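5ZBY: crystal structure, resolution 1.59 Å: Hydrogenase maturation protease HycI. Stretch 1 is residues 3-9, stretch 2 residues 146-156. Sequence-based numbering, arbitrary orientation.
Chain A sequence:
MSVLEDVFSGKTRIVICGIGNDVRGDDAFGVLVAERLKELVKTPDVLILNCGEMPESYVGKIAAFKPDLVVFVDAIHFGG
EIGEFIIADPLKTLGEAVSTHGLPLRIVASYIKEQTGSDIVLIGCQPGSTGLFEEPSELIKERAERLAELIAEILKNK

Stretch 1 (3-9) VLEDVFS
Stretch 2 (146-156) RLAELIAEILK

Residues 3-8 form a short helix, and Ser 9 (phi/psi -63/131) is the first to leave helical geometry; residues 146-156 continue a helix begun earlier in the chain. Bonds from i+4 to i run along the long helix, such as Ile 151 N to Leu 147 O (2.9 Å); the short one has two, including Val 7 N to Val 3 O (3.1 Å), and weak i+3 bonds near its end. The axes approach to 10.5 Å and cross at -47°, with N-to-C directions 47° apart. Leu 4 CA lies 8.0 Å from Ile 151 CA, and Glu 5 CA 6.7 Å from Ile 154 CA.

No hydrogen bond links the stretches; together they bury 336 Å², both sides summed, mostly through apolar side chains. Buried Leu 4 (chi1 t, chi2 p) is a knob among Leu 147, Leu 150, Ile 151 and Ile 154. A flexible apolar side chain with no polar atom to satisfy suits this hole, which CD2 enters, 3.8 Å from Leu 150 CB and 4.3 Å from Ile 151 CG1. Ile 154 (m, t) serves two partners through its two arms: CD1 lies 3.7 Å from Leu 4 CG, and CG2 3.8 Å from CB of Phe 8, also buried, one turn after Leu 4. The broad Phe 8 ring (chi1 m, chi2 -89°) spans further, setting CZ 4.2 Å from Ile 151 CG2 and CD1 4.0 Å from Leu 155 CD2. At the exposed margin, Glu 5 (m, t) lays its aliphatic CG 3.8 Å from Ile 154 CD1, leaving its carboxylate free of the apolar contact.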

# COMPACT_ATOMS: atom_id res chain seq x y z
N VAL A 3 10.55 9.46 -7.87
CA VAL A 3 9.13 9.71 -7.95
C VAL A 3 8.44 9.39 -6.61
O VAL A 3 7.43 9.94 -6.27
CB VAL A 3 8.52 8.80 -8.99
CG1 VAL A 3 8.91 7.37 -8.67
CG2 VAL A 3 7.02 8.97 -9.05
N LEU A 4 9.01 8.47 -5.88
CA LEU A 4 8.53 8.13 -4.55
C LEU A 4 8.64 9.35 -3.62
O LEU A 4 7.67 9.74 -2.92
CB LEU A 4 9.34 6.96 -4.00
CG LEU A 4 8.80 6.30 -2.73
CD1 LEU A 4 7.42 5.72 -2.98
CD2 LEU A 4 9.77 5.22 -2.23
N GLU A 5 9.81 9.98 -3.68
CA GLU A 5 10.11 11.11 -2.82
C GLU A 5 9.10 12.21 -3.11
O GLU A 5 8.62 12.87 -2.25
CB GLU A 5 11.55 11.61 -3.05
CG GLU A 5 12.66 10.83 -2.36
CD GLU A 5 14.07 11.11 -2.91
OE1 GLU A 5 14.19 11.75 -3.95
OE2 GLU A 5 15.06 10.67 -2.33
N ASP A 6 8.78 12.39 -4.36
CA ASP A 6 7.81 13.36 -4.79
C ASP A 6 6.46 13.08 -4.18
O ASP A 6 5.75 14.00 -3.79
CB ASP A 6 7.69 13.36 -6.32
CG ASP A 6 8.92 13.94 -7.02
OD1 ASP A 6 9.74 14.61 -6.36
OD2 ASP A 6 9.05 13.75 -8.26
N VAL A 7 6.09 11.79 -4.16
CA VAL A 7 4.83 11.39 -3.55
C VAL A 7 4.73 11.92 -2.11
O VAL A 7 3.67 12.40 -1.70
CB VAL A 7 4.64 9.86 -3.53
CG1 VAL A 7 3.33 9.51 -2.83
CG2 VAL A 7 4.65 9.29 -4.93
N PHE A 8 5.84 11.81 -1.38
CA PHE A 8 5.79 12.14 0.06
C PHE A 8 6.01 13.61 0.35
O PHE A 8 5.72 14.08 1.44
CB PHE A 8 6.82 11.31 0.82
CG PHE A 8 6.40 9.89 0.98
CD1 PHE A 8 5.65 9.52 2.06
CD2 PHE A 8 6.68 8.95 0.01
CE1 PHE A 8 5.20 8.20 2.20
CE2 PHE A 8 6.24 7.64 0.16
CZ PHE A 8 5.51 7.29 1.27
N SER A 9 6.49 14.33 -0.65
CA SER A 9 6.92 15.71 -0.48
C SER A 9 5.80 16.65 -0.07
O SER A 9 4.71 16.67 -0.64
CB SER A 9 7.56 16.20 -1.78
OG SER A 9 7.56 17.60 -1.80
N ARG A 146 13.00 -3.91 0.28
CA ARG A 146 13.49 -2.74 -0.45
C ARG A 146 12.52 -1.55 -0.40
O ARG A 146 12.92 -0.41 -0.06
CB ARG A 146 13.78 -3.15 -1.90
CG ARG A 146 14.25 -2.02 -2.77
CD ARG A 146 15.50 -1.40 -2.20
NE ARG A 146 16.09 -0.45 -3.13
CZ ARG A 146 17.14 0.31 -2.85
NH1 ARG A 146 17.71 0.23 -1.65
NH2 ARG A 146 17.61 1.14 -3.76
N LEU A 147 11.23 -1.79 -0.64
CA LEU A 147 10.26 -0.69 -0.56
C LEU A 147 10.14 -0.16 0.86
O LEU A 147 9.98 1.06 1.07
CB LEU A 147 8.87 -1.14 -1.06
CG LEU A 147 7.81 -0.02 -1.01
CD1 LEU A 147 8.15 1.17 -1.91
CD2 LEU A 147 6.48 -0.65 -1.41
N ALA A 148 10.16 -1.05 1.85
CA ALA A 148 10.08 -0.55 3.25
C ALA A 148 11.28 0.31 3.55
O ALA A 148 11.13 1.33 4.22
CB ALA A 148 9.97 -1.69 4.24
N GLU A 149 12.46 -0.09 3.09
CA GLU A 149 13.66 0.73 3.30
C GLU A 149 13.58 2.08 2.59
O GLU A 149 13.97 3.13 3.16
CB GLU A 149 14.91 -0.01 2.84
CG GLU A 149 15.28 -1.20 3.69
CD GLU A 149 16.59 -1.85 3.25
OE1 GLU A 149 17.25 -1.31 2.34
OE2 GLU A 149 16.96 -2.90 3.82
N LEU A 150 13.08 2.10 1.36
CA LEU A 150 12.99 3.35 0.62
C LEU A 150 12.03 4.29 1.33
O LEU A 150 12.31 5.50 1.52
CB LEU A 150 12.55 3.10 -0.82
CG LEU A 150 13.59 2.31 -1.64
CD1 LEU A 150 12.97 1.70 -2.88
CD2 LEU A 150 14.75 3.23 -2.01
N ILE A 151 10.91 3.73 1.77
CA ILE A 151 9.92 4.57 2.46
C ILE A 151 10.47 5.03 3.79
O ILE A 151 10.31 6.22 4.16
CB ILE A 151 8.57 3.85 2.66
CG1 ILE A 151 7.90 3.68 1.28
CG2 ILE A 151 7.67 4.64 3.64
CD1 ILE A 151 6.67 2.80 1.31
N ALA A 152 11.12 4.13 4.53
CA ALA A 152 11.60 4.54 5.87
C ALA A 152 12.66 5.62 5.77
O ALA A 152 12.74 6.51 6.62
CB ALA A 152 12.15 3.37 6.64
N GLU A 153 13.48 5.54 4.73
CA GLU A 153 14.56 6.52 4.62
C GLU A 153 13.95 7.84 4.25
O GLU A 153 14.33 8.88 4.78
CB GLU A 153 15.61 6.09 3.59
CG GLU A 153 16.67 7.13 3.31
CD GLU A 153 17.80 7.08 4.31
OE1 GLU A 153 18.13 5.97 4.79
OE2 GLU A 153 18.37 8.15 4.63
N ILE A 154 12.91 7.85 3.42
CA ILE A 154 12.20 9.11 3.24
C ILE A 154 11.60 9.64 4.57
O ILE A 154 11.83 10.78 4.96
CB ILE A 154 11.10 8.98 2.21
CG1 ILE A 154 11.70 8.80 0.81
CG2 ILE A 154 10.16 10.19 2.26
CD1 ILE A 154 10.70 8.38 -0.26
N LEU A 155 10.90 8.80 5.30
CA LEU A 155 10.17 9.23 6.49
C LEU A 155 11.04 9.66 7.68
O LEU A 155 10.69 10.57 8.43
CB LEU A 155 9.24 8.14 6.95
CG LEU A 155 8.06 7.79 6.07
CD1 LEU A 155 7.21 6.76 6.76
CD2 LEU A 155 7.24 8.99 5.70
N LYS A 156 12.14 8.97 7.88
CA LYS A 156 13.05 9.33 8.92
C LYS A 156 13.62 10.70 8.62
O LYS A 156 14.08 11.39 9.51
CB LYS A 156 14.20 8.33 9.00